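Local structure of Zgc:56074 (Danio rerio, 3E9D) at residues M1-G12 and N217-H228; P85-G93 and M180-I189. The protein probably hydrolyses fructose 2,6-bisphosphate, and also fructose 1,6-bisphosphate, thereby restraining glycolysis and directing sugar into the pentose phosphate pathway. All blocks are in the same frame, centred on the assembly; numbering follows the deposited sequence.

Overall arrangement
In this chain the first strand is matched with one laid down near the end. Contact 1 joins residues 1-12 to 217-228 and so closes a loop of 204 residues, largely helix where it is regular. Within that loop lies the whole of contact 2, which closes a loop of 86 residues where the segment 85-93, following strand 81-83, meets the end of strand 177-182 and the start of helix 184-197. The two contacts nest and do not cross. Strand 2-10 links them: it pairs antiparallel with 220-230 on one flank and parallel with 177-182 on the other. Just past these two parallel neighbours, H11 and H183 come together around one bound phosphate.

Contact 1 (M1-G12 and N217-H228); sequences MLTFALTIVRHG and NTGISRFIFTIH. With PO4 (phosphate ion), chain C; PO4 (phosphate ion), chain D.
The carbonyl oxygen of I227 is gripped by two backbone donors: L2 N reaches I227 O in the carbonyl plane at 3.1 Å, while M1 N, 2.8 Å from I227 O, is tilted from that plane. This is a classic beta bulge. From the bulge pair L2-I227 the strands run antiparallel, through hydrogen-bonded pairs at F4-F225, L6-F223 and I8-S221. On the face bearing these side chains, F4 CG sits between its backbone N and carbonyl carbon (chi1 70°), which brings the ring under F225 CB, 4.0 Å from the F4 ring centroid; the two rings are nearly parallel but barely overlap. F225 CE2 then rests on L6 CD2 at 3.7 Å. Past the strands, N217 ND2 donates almost straight to H11 O (3.0 Å, 171°), its amide nitrogen lying over the centre of the R10 guanidinium. The edge of R10 holds two phosphates: NE and NH2 bind the chain C ion, NH1 and NH2 that of chain D, with R10 NE 2.9 Å from O2 of the chain C ion. A leucine in place of R10 would probably leave both anions without this bridge and C215 O without this donor. R10, H11 and G12 form the Arg-His-Gly signature of histidine phosphatases, H11 being phosphorylated in the reaction intermediate.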
loop_
_atom_site.group_PDB
_atom_site.type_symbol
_atom_site.label_atom_id
_atom_site.label_comp_id
_atom_site.label_asym_id
_atom_site.label_seq_id
_atom_site.Cartn_x
_atom_site.Cartn_y
_atom_site.Cartn_z
ATOM N N MET A 1 -1.185 4.810 22.019
ATOM C CA MET A 1 -0.038 4.200 22.752
ATOM C C MET A 1 1.075 3.627 21.860
ATOM O O MET A 1 2.223 3.591 22.285
ATOM C CB MET A 1 -0.509 3.175 23.777
ATOM C CG MET A 1 -1.408 2.088 23.261
ATOM S SD MET A 1 -1.887 1.006 24.656
ATOM C CE MET A 1 -3.466 1.664 25.093
ATOM N N LEU A 2 0.744 3.190 20.644
ATOM C CA LEU A 2 1.777 2.848 19.671
ATOM C C LEU A 2 1.698 3.730 18.430
ATOM O O LEU A 2 0.625 3.901 17.849
ATOM C CB LEU A 2 1.721 1.367 19.258
ATOM C CG LEU A 2 2.761 0.939 18.197
ATOM C CD1 LEU A 2 4.195 0.973 18.756
ATOM C CD2 LEU A 2 2.430 -0.443 17.642
ATOM N N THR A 3 2.836 4.294 18.045
ATOM C CA THR A 3 2.953 5.054 16.809
ATOM C C THR A 3 3.861 4.277 15.877
ATOM O O THR A 3 4.949 3.874 16.276
ATOM C CB THR A 3 3.563 6.443 17.049
ATOM O OG1 THR A 3 2.658 7.217 17.830
ATOM C CG2 THR A 3 3.831 7.182 15.702
ATOM N N PHE A 4 3.415 4.073 14.640
ATOM C CA PHE A 4 4.243 3.385 13.647
ATOM C C PHE A 4 4.014 3.954 12.247
ATOM O O PHE A 4 2.933 4.486 11.953
ATOM C CB PHE A 4 4.025 1.856 13.683
ATOM C CG PHE A 4 2.674 1.402 13.179
ATOM C CD1 PHE A 4 2.489 1.094 11.831
ATOM C CD2 PHE A 4 1.597 1.257 14.060
ATOM C CE1 PHE A 4 1.239 0.681 11.349
ATOM C CE2 PHE A 4 0.335 0.823 13.603
ATOM C CZ PHE A 4 0.162 0.533 12.231
ATOM N N ALA A 5 5.057 3.883 11.424
ATOM C CA ALA A 5 4.999 4.311 10.035
ATOM C C ALA A 5 4.609 3.130 9.164
ATOM O O ALA A 5 4.974 1.973 9.454
ATOM C CB ALA A 5 6.362 4.853 9.588
ATOM N N LEU A 6 3.852 3.418 8.109
ATOM C CA LEU A 6 3.517 2.410 7.121
ATOM C C LEU A 6 3.920 2.920 5.740
ATOM O O LEU A 6 3.361 3.917 5.267
ATOM C CB LEU A 6 2.012 2.104 7.138
ATOM C CG LEU A 6 1.560 1.137 6.043
ATOM C CD1 LEU A 6 2.101 -0.262 6.323
ATOM C CD2 LEU A 6 0.023 1.091 5.916
ATOM N N THR A 7 4.871 2.236 5.105
ATOM C CA THR A 7 5.268 2.570 3.734
ATOM C C THR A 7 4.611 1.588 2.798
ATOM O O THR A 7 4.695 0.378 3.009
ATOM C CB THR A 7 6.797 2.521 3.558
ATOM O OG1 THR A 7 7.388 3.528 4.389
ATOM C CG2 THR A 7 7.205 2.754 2.091
ATOM N N ILE A 8 3.961 2.110 1.767
ATOM C CA ILE A 8 3.162 1.292 0.867
ATOM C C ILE A 8 3.731 1.405 -0.544
ATOM O O ILE A 8 3.881 2.523 -1.070
ATOM C CB ILE A 8 1.703 1.792 0.828
ATOM C CG1 ILE A 8 1.067 1.744 2.232
ATOM C CG2 ILE A 8 0.869 0.960 -0.208
ATOM C CD1 ILE A 8 -0.314 2.484 2.325
ATOM N N VAL A 9 4.028 0.263 -1.162
ATOM C CA VAL A 9 4.655 0.252 -2.482
ATOM C C VAL A 9 3.866 -0.643 -3.432
ATOM O O VAL A 9 3.543 -1.780 -3.089
ATOM C CB VAL A 9 6.144 -0.239 -2.397
ATOM C CG1 VAL A 9 6.858 -0.144 -3.770
ATOM C CG2 VAL A 9 6.918 0.531 -1.310
ATOM N N ARG A 10 3.533 -0.134 -4.616
ATOM C CA ARG A 10 2.980 -1.002 -5.665
ATOM C C ARG A 10 4.105 -1.843 -6.322
ATOM O O ARG A 10 5.229 -1.361 -6.503
ATOM C CB ARG A 10 2.237 -0.170 -6.725
ATOM C CG ARG A 10 1.657 -1.025 -7.880
ATOM C CD ARG A 10 0.897 -0.174 -8.909
ATOM N NE ARG A 10 0.442 -1.015 -10.004
ATOM C CZ ARG A 10 0.364 -0.620 -11.274
ATOM N NH1 ARG A 10 0.705 0.623 -11.634
ATOM N NH2 ARG A 10 -0.040 -1.481 -12.185
ATOM N N HIS A 11 3.800 -3.079 -6.705
ATOM C CA HIS A 11 4.787 -3.957 -7.356
ATOM C C HIS A 11 5.366 -3.302 -8.632
ATOM O O HIS A 11 4.737 -2.419 -9.249
ATOM C CB HIS A 11 4.130 -5.309 -7.724
ATOM C CG HIS A 11 3.160 -5.188 -8.853
ATOM N ND1 HIS A 11 3.558 -5.207 -10.171
ATOM C CD2 HIS A 11 1.825 -4.960 -8.864
ATOM C CE1 HIS A 11 2.511 -5.014 -10.953
ATOM N NE2 HIS A 11 1.445 -4.855 -10.186
ATOM N N GLY A 12 6.526 -3.792 -9.064
ATOM C CA GLY A 12 7.158 -3.309 -10.298
ATOM C C GLY A 12 6.429 -3.782 -11.544
ATOM O O GLY A 12 5.667 -4.739 -11.488
ATOM N N ASN A 217 3.807 1.931 -10.999
ATOM C CA ASN A 217 4.617 0.783 -10.592
ATOM C C ASN A 217 5.762 1.240 -9.672
ATOM O O ASN A 217 6.533 2.142 -10.028
ATOM C CB ASN A 217 5.194 0.079 -11.823
ATOM C CG ASN A 217 4.166 -0.728 -12.574
ATOM O OD1 ASN A 217 3.868 -0.426 -13.720
ATOM N ND2 ASN A 217 3.644 -1.782 -11.951
ATOM N N THR A 218 5.866 0.611 -8.502
ATOM C CA THR A 218 6.800 1.006 -7.425
ATOM C C THR A 218 6.588 2.420 -6.846
ATOM O O THR A 218 7.465 2.944 -6.158
ATOM C CB THR A 218 8.319 0.747 -7.756
ATOM O OG1 THR A 218 8.803 1.713 -8.706
ATOM C CG2 THR A 218 8.515 -0.659 -8.297
ATOM N N GLY A 219 5.419 3.011 -7.099
ATOM C CA GLY A 219 5.064 4.291 -6.474
ATOM C C GLY A 219 4.949 4.056 -4.979
ATOM O O GLY A 219 4.493 2.978 -4.542
ATOM N N ILE A 220 5.385 5.048 -4.197
ATOM C CA ILE A 220 5.562 4.881 -2.760
ATOM C C ILE A 220 4.699 5.884 -1.992
ATOM O O ILE A 220 4.755 7.095 -2.277
ATOM C CB ILE A 220 7.063 5.073 -2.338
ATOM C CG1 ILE A 220 7.993 4.170 -3.171
ATOM C CG2 ILE A 220 7.223 4.795 -0.852
ATOM C CD1 ILE A 220 9.486 4.429 -2.947
ATOM N N SER A 221 3.894 5.379 -1.046
ATOM C CA SER A 221 3.096 6.225 -0.153
ATOM C C SER A 221 3.462 5.975 1.302
ATOM O O SER A 221 3.993 4.911 1.638
ATOM C CB SER A 221 1.579 5.968 -0.337
ATOM O OG SER A 221 1.226 6.032 -1.718
ATOM N N ARG A 222 3.142 6.929 2.175
ATOM C CA ARG A 222 3.484 6.797 3.591
ATOM C C ARG A 222 2.417 7.417 4.480
ATOM O O ARG A 222 2.018 8.564 4.248
ATOM C CB ARG A 222 4.847 7.446 3.907
ATOM C CG ARG A 222 5.345 7.147 5.371
ATOM C CD ARG A 222 6.633 7.892 5.795
ATOM N NE ARG A 222 7.897 7.524 5.099
ATOM C CZ ARG A 222 8.087 6.361 4.528
ATOM N NH1 ARG A 222 7.095 5.512 4.606
ATOM N NH2 ARG A 222 9.218 6.036 3.896
ATOM N N PHE A 223 1.973 6.645 5.480
ATOM C CA PHE A 223 1.076 7.117 6.524
ATOM C C PHE A 223 1.720 6.796 7.871
ATOM O O PHE A 223 2.440 5.803 7.995
ATOM C CB PHE A 223 -0.305 6.420 6.462
ATOM C CG PHE A 223 -1.130 6.803 5.256
ATOM C CD1 PHE A 223 -2.136 7.759 5.369
ATOM C CD2 PHE A 223 -0.903 6.204 4.012
ATOM C CE1 PHE A 223 -2.904 8.139 4.251
ATOM C CE2 PHE A 223 -1.671 6.564 2.888
ATOM C CZ PHE A 223 -2.678 7.543 3.019
ATOM N N ILE A 224 1.465 7.654 8.858
ATOM C CA ILE A 224 1.826 7.388 10.234
ATOM C C ILE A 224 0.540 7.122 11.024
ATOM O O ILE A 224 -0.410 7.941 10.986
ATOM C CB ILE A 224 2.565 8.600 10.878
ATOM C CG1 ILE A 224 3.652 9.179 9.943
ATOM C CG2 ILE A 224 3.134 8.204 12.260
ATOM C CD1 ILE A 224 4.709 8.157 9.481
ATOM N N PHE A 225 0.513 5.992 11.732
ATOM C CA PHE A 225 -0.650 5.589 12.535
ATOM C C PHE A 225 -0.342 5.725 14.018
ATOM O O PHE A 225 0.752 5.383 14.477
ATOM C CB PHE A 225 -0.982 4.117 12.285
ATOM C CG PHE A 225 -1.526 3.830 10.917
ATOM C CD1 PHE A 225 -2.901 3.674 10.731
ATOM C CD2 PHE A 225 -0.677 3.707 9.817
ATOM C CE1 PHE A 225 -3.428 3.379 9.468
ATOM C CE2 PHE A 225 -1.195 3.447 8.537
ATOM C CZ PHE A 225 -2.569 3.269 8.365
ATOM N N THR A 226 -1.312 6.218 14.771
ATOM C CA THR A 226 -1.252 6.108 16.221
ATOM C C THR A 226 -2.443 5.269 16.653
ATOM O O THR A 226 -3.589 5.577 16.302
ATOM C CB THR A 226 -1.272 7.482 16.902
ATOM O OG1 THR A 226 -0.072 8.183 16.549
ATOM C CG2 THR A 226 -1.335 7.328 18.416
ATOM N N ILE A 227 -2.161 4.199 17.389
ATOM C CA ILE A 227 -3.197 3.258 17.789
ATOM C C ILE A 227 -3.311 3.175 19.317
ATOM O O ILE A 227 -2.293 3.254 20.032
ATOM C CB ILE A 227 -3.033 1.863 17.136
ATOM C CG1 ILE A 227 -1.707 1.212 17.517
ATOM C CG2 ILE A 227 -3.147 1.949 15.570
ATOM C CD1 ILE A 227 -1.619 -0.302 17.106
ATOM N N HIS A 228 -4.565 3.028 19.768
ATOM C CA HIS A 228 -4.975 2.905 21.168
ATOM C C HIS A 228 -5.742 1.598 21.361
ATOM O O HIS A 228 -6.389 1.105 20.447
ATOM C CB HIS A 228 -5.921 4.064 21.572
ATOM C CG HIS A 228 -5.230 5.379 21.778
ATOM N ND1 HIS A 228 -5.641 6.296 22.729
ATOM C CD2 HIS A 228 -4.169 5.946 21.142
ATOM C CE1 HIS A 228 -4.855 7.362 22.676
ATOM N NE2 HIS A 228 -3.949 7.171 21.728
HETATM P P PO4 C . -1.594 -4.541 -10.518
HETATM O O1 PO4 C . -1.444 -5.913 -9.913
HETATM O O2 PO4 C . -1.085 -3.445 -9.611
HETATM O O3 PO4 C . -0.811 -4.445 -11.807
HETATM O O4 PO4 C . -3.046 -4.288 -10.863
HETATM P P PO4 D . 0.757 0.780 -15.257
HETATM O O1 PO4 D . -0.318 -0.178 -14.791
HETATM O O2 PO4 D . 1.030 1.796 -14.151
HETATM O O3 PO4 D . 2.036 0.041 -15.626
HETATM O O4 PO4 D . 0.266 1.496 -16.512
HETATM O O HOH W 1 1.839 3.497 -2.956
#

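Contact 2 (P85-G93 and M180-I189); sequences PLLRERGFG and MVSHGAFIRI. With PO4 (phosphate ion), chain C.
With CG anti to the backbone N (chi1 -179°) and a bend at the next bond (chi2 55°), the side chain of E89 brings its carboxylate to the backbone N-H groups at the N-terminal end of helix 184-197. The site is the catalytic pocket of the histidine phosphatase fold, in which E89 is the probable proton donor/acceptor and H183, at the N-cap of this helix, the probable transition-state stabiliser. Both carboxylate oxygens work with syn lone pairs: OE1 of E89 takes F186 N at 2.9 Å, and OE2 of E89 takes A185 N at 3.0 Å. The anti side of OE1 also accepts R90 N, so three backbone donors fix the rotation of the group. Meanwhile E89 CB lies over one face of the H183 ring, 4.0 Å from its centroid, and the carboxylate and ring planes are turned 42° apart. H183 ND1 donates to O1 of the bound phosphate at 2.9 Å, and G184 N gives that ion a second bond, while H183 NE2 is held by S57. Away from the phosphate, L87 CD2 packs against F186 CE2 at 3.8 Å and meets M180 CE as well, joining the loop to the helix and the strand together. The loop is pinned once more at L87 O, which lies in the ring plane at the edge of H183 and receives S182 OG on a lone pair, 2.7 Å from L87 O to S182 OG.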
loop_
_atom_site.group_PDB
_atom_site.type_symbol
_atom_site.label_atom_id
_atom_site.label_comp_id
_atom_site.label_asym_id
_atom_site.label_seq_id
_atom_site.Cartn_x
_atom_site.Cartn_y
_atom_site.Cartn_z
ATOM N N PRO A 85 -2.634 -12.840 1.895
ATOM C CA PRO A 85 -3.547 -12.829 0.761
ATOM C C PRO A 85 -4.550 -11.670 0.801
ATOM O O PRO A 85 -5.104 -11.325 -0.238
ATOM C CB PRO A 85 -4.282 -14.163 0.888
ATOM C CG PRO A 85 -3.344 -15.037 1.675
ATOM C CD PRO A 85 -2.740 -14.098 2.668
ATOM N N LEU A 86 -4.768 -11.051 1.968
ATOM C CA LEU A 86 -5.671 -9.899 2.021
ATOM C C LEU A 86 -5.147 -8.710 1.203
ATOM O O LEU A 86 -5.920 -7.829 0.818
ATOM C CB LEU A 86 -5.964 -9.477 3.479
ATOM C CG LEU A 86 -6.847 -10.382 4.355
ATOM C CD1 LEU A 86 -6.741 -9.965 5.858
ATOM C CD2 LEU A 86 -8.310 -10.325 3.877
ATOM N N LEU A 87 -3.840 -8.697 0.923
ATOM C CA LEU A 87 -3.244 -7.640 0.086
ATOM C C LEU A 87 -3.290 -7.866 -1.439
ATOM O O LEU A 87 -2.706 -7.063 -2.188
ATOM C CB LEU A 87 -1.781 -7.399 0.491
ATOM C CG LEU A 87 -1.525 -7.006 1.946
ATOM C CD1 LEU A 87 -0.014 -6.855 2.199
ATOM C CD2 LEU A 87 -2.269 -5.687 2.280
ATOM N N ARG A 88 -3.920 -8.952 -1.896
ATOM C CA ARG A 88 -4.007 -9.248 -3.333
ATOM C C ARG A 88 -4.796 -8.184 -4.069
ATOM O O ARG A 88 -5.647 -7.491 -3.486
ATOM C CB ARG A 88 -4.612 -10.640 -3.613
ATOM C CG ARG A 88 -6.109 -10.799 -3.239
ATOM C CD ARG A 88 -6.502 -12.313 -3.199
ATOM N NE ARG A 88 -7.921 -12.499 -2.889
ATOM C CZ ARG A 88 -8.442 -12.541 -1.660
ATOM N NH1 ARG A 88 -7.674 -12.393 -0.578
ATOM N NH2 ARG A 88 -9.748 -12.726 -1.510
ATOM N N GLU A 89 -4.519 -8.083 -5.360
ATOM C CA GLU A 89 -5.179 -7.126 -6.218
ATOM C C GLU A 89 -6.695 -7.386 -6.278
ATOM O O GLU A 89 -7.145 -8.516 -6.101
ATOM C CB GLU A 89 -4.577 -7.222 -7.630
ATOM C CG GLU A 89 -5.166 -6.225 -8.664
ATOM C CD GLU A 89 -5.077 -4.760 -8.210
ATOM O OE1 GLU A 89 -5.567 -4.441 -7.103
ATOM O OE2 GLU A 89 -4.516 -3.915 -8.962
ATOM N N ARG A 90 -7.465 -6.328 -6.534
ATOM C CA ARG A 90 -8.867 -6.462 -6.868
ATOM C C ARG A 90 -9.089 -7.550 -7.923
ATOM O O ARG A 90 -8.385 -7.605 -8.945
ATOM C CB ARG A 90 -9.403 -5.124 -7.378
ATOM C CG ARG A 90 -10.868 -5.176 -7.764
ATOM C CD ARG A 90 -11.408 -3.761 -7.979
ATOM N NE ARG A 90 -12.844 -3.836 -8.202
ATOM C CZ ARG A 90 -13.600 -2.815 -8.578
ATOM N NH1 ARG A 90 -13.058 -1.605 -8.767
ATOM N NH2 ARG A 90 -14.899 -3.013 -8.759
ATOM N N GLY A 91 -10.066 -8.425 -7.674
ATOM C CA GLY A 91 -10.404 -9.461 -8.653
ATOM C C GLY A 91 -11.173 -8.875 -9.822
ATOM O O GLY A 91 -12.098 -8.085 -9.626
ATOM N N PHE A 92 -10.805 -9.274 -11.041
ATOM C CA PHE A 92 -11.497 -8.787 -12.245
ATOM C C PHE A 92 -12.242 -9.879 -13.010
ATOM O O PHE A 92 -12.760 -9.613 -14.082
ATOM C CB PHE A 92 -10.520 -8.027 -13.175
ATOM C CG PHE A 92 -9.992 -6.755 -12.558
ATOM C CD1 PHE A 92 -10.823 -5.654 -12.398
ATOM C CD2 PHE A 92 -8.692 -6.687 -12.080
ATOM C CE1 PHE A 92 -10.351 -4.491 -11.792
ATOM C CE2 PHE A 92 -8.209 -5.512 -11.472
ATOM C CZ PHE A 92 -9.031 -4.430 -11.332
ATOM N N GLY A 93 -12.283 -11.100 -12.466
ATOM C CA GLY A 93 -13.140 -12.163 -13.018
ATOM C C GLY A 93 -12.857 -12.384 -14.490
ATOM O O GLY A 93 -11.686 -12.480 -14.902
ATOM N N MET A 180 4.571 -2.396 3.203
ATOM C CA MET A 180 3.454 -3.124 2.627
ATOM C C MET A 180 3.677 -3.078 1.122
ATOM O O MET A 180 3.849 -2.001 0.561
ATOM C CB MET A 180 2.119 -2.464 3.030
ATOM C CG MET A 180 0.864 -2.959 2.283
ATOM S SD MET A 180 -0.621 -1.944 2.683
ATOM C CE MET A 180 -1.433 -2.005 1.093
ATOM N N VAL A 181 3.679 -4.242 0.467
ATOM C CA VAL A 181 3.865 -4.293 -0.993
ATOM C C VAL A 181 2.620 -4.931 -1.608
ATOM O O VAL A 181 2.257 -6.049 -1.255
ATOM C CB VAL A 181 5.190 -5.002 -1.411
ATOM C CG1 VAL A 181 5.378 -4.967 -2.944
ATOM C CG2 VAL A 181 6.388 -4.298 -0.745
ATOM N N SER A 182 1.977 -4.206 -2.518
ATOM C CA SER A 182 0.665 -4.579 -3.017
ATOM C C SER A 182 0.431 -4.111 -4.471
ATOM O O SER A 182 1.367 -4.047 -5.285
ATOM C CB SER A 182 -0.432 -4.046 -2.052
ATOM O OG SER A 182 -1.732 -4.553 -2.365
ATOM N N HIS A 183 -0.821 -3.794 -4.781
ATOM C CA HIS A 183 -1.274 -3.656 -6.148
ATOM C C HIS A 183 -2.065 -2.354 -6.336
ATOM O O HIS A 183 -2.625 -1.830 -5.373
ATOM C CB HIS A 183 -2.135 -4.863 -6.502
ATOM C CG HIS A 183 -1.430 -6.162 -6.296
ATOM N ND1 HIS A 183 -0.700 -6.770 -7.290
ATOM C CD2 HIS A 183 -1.308 -6.948 -5.199
ATOM C CE1 HIS A 183 -0.163 -7.882 -6.818
ATOM N NE2 HIS A 183 -0.520 -8.012 -5.552
ATOM N N GLY A 184 -2.119 -1.870 -7.576
ATOM C CA GLY A 184 -2.604 -0.536 -7.872
ATOM C C GLY A 184 -4.040 -0.276 -7.465
ATOM O O GLY A 184 -4.316 0.694 -6.767
ATOM N N ALA A 185 -4.957 -1.133 -7.901
ATOM C CA ALA A 185 -6.365 -0.927 -7.585
ATOM C C ALA A 185 -6.599 -1.069 -6.085
ATOM O O ALA A 185 -7.255 -0.223 -5.476
ATOM C CB ALA A 185 -7.266 -1.856 -8.388
ATOM N N PHE A 186 -6.026 -2.117 -5.487
ATOM C CA PHE A 186 -6.116 -2.293 -4.026
ATOM C C PHE A 186 -5.595 -1.084 -3.227
ATOM O O PHE A 186 -6.256 -0.616 -2.280
ATOM C CB PHE A 186 -5.350 -3.540 -3.593
ATOM C CG PHE A 186 -5.458 -3.826 -2.128
ATOM C CD1 PHE A 186 -6.513 -4.593 -1.636
ATOM C CD2 PHE A 186 -4.494 -3.336 -1.231
ATOM C CE1 PHE A 186 -6.613 -4.877 -0.259
ATOM C CE2 PHE A 186 -4.597 -3.602 0.134
ATOM C CZ PHE A 186 -5.655 -4.381 0.620
ATOM N N ILE A 187 -4.411 -0.592 -3.595
ATOM C CA ILE A 187 -3.805 0.535 -2.907
ATOM C C ILE A 187 -4.656 1.792 -3.067
ATOM O O ILE A 187 -4.827 2.545 -2.113
ATOM C CB ILE A 187 -2.309 0.789 -3.372
ATOM C CG1 ILE A 187 -1.378 -0.316 -2.825
ATOM C CG2 ILE A 187 -1.824 2.159 -2.935
ATOM C CD1 ILE A 187 -0.025 -0.449 -3.602
ATOM N N ARG A 188 -5.185 2.014 -4.271
ATOM C CA ARG A 188 -6.010 3.187 -4.516
ATOM C C ARG A 188 -7.236 3.170 -3.626
ATOM O O ARG A 188 -7.562 4.176 -2.988
ATOM C CB ARG A 188 -6.445 3.275 -5.981
ATOM C CG ARG A 188 -6.864 4.695 -6.364
ATOM C CD ARG A 188 -7.041 4.812 -7.880
ATOM N NE ARG A 188 -7.296 6.200 -8.266
ATOM C CZ ARG A 188 -7.676 6.579 -9.486
ATOM N NH1 ARG A 188 -7.854 5.666 -10.433
ATOM N NH2 ARG A 188 -7.885 7.870 -9.751
ATOM N N ILE A 189 -7.903 2.017 -3.585
ATOM C CA ILE A 189 -9.076 1.848 -2.742
ATOM C C ILE A 189 -8.713 2.037 -1.261
ATOM O O ILE A 189 -9.453 2.691 -0.511
ATOM C CB ILE A 189 -9.790 0.496 -3.040
ATOM C CG1 ILE A 189 -10.427 0.571 -4.443
ATOM C CG2 ILE A 189 -10.868 0.183 -1.961
ATOM C CD1 ILE A 189 -10.727 -0.815 -5.102
HETATM P P PO4 C . -1.594 -4.541 -10.518
HETATM O O1 PO4 C . -1.444 -5.913 -9.913
HETATM O O2 PO4 C . -1.085 -3.445 -9.611
HETATM O O3 PO4 C . -0.811 -4.445 -11.807
HETATM O O4 PO4 C . -3.046 -4.288 -10.863
#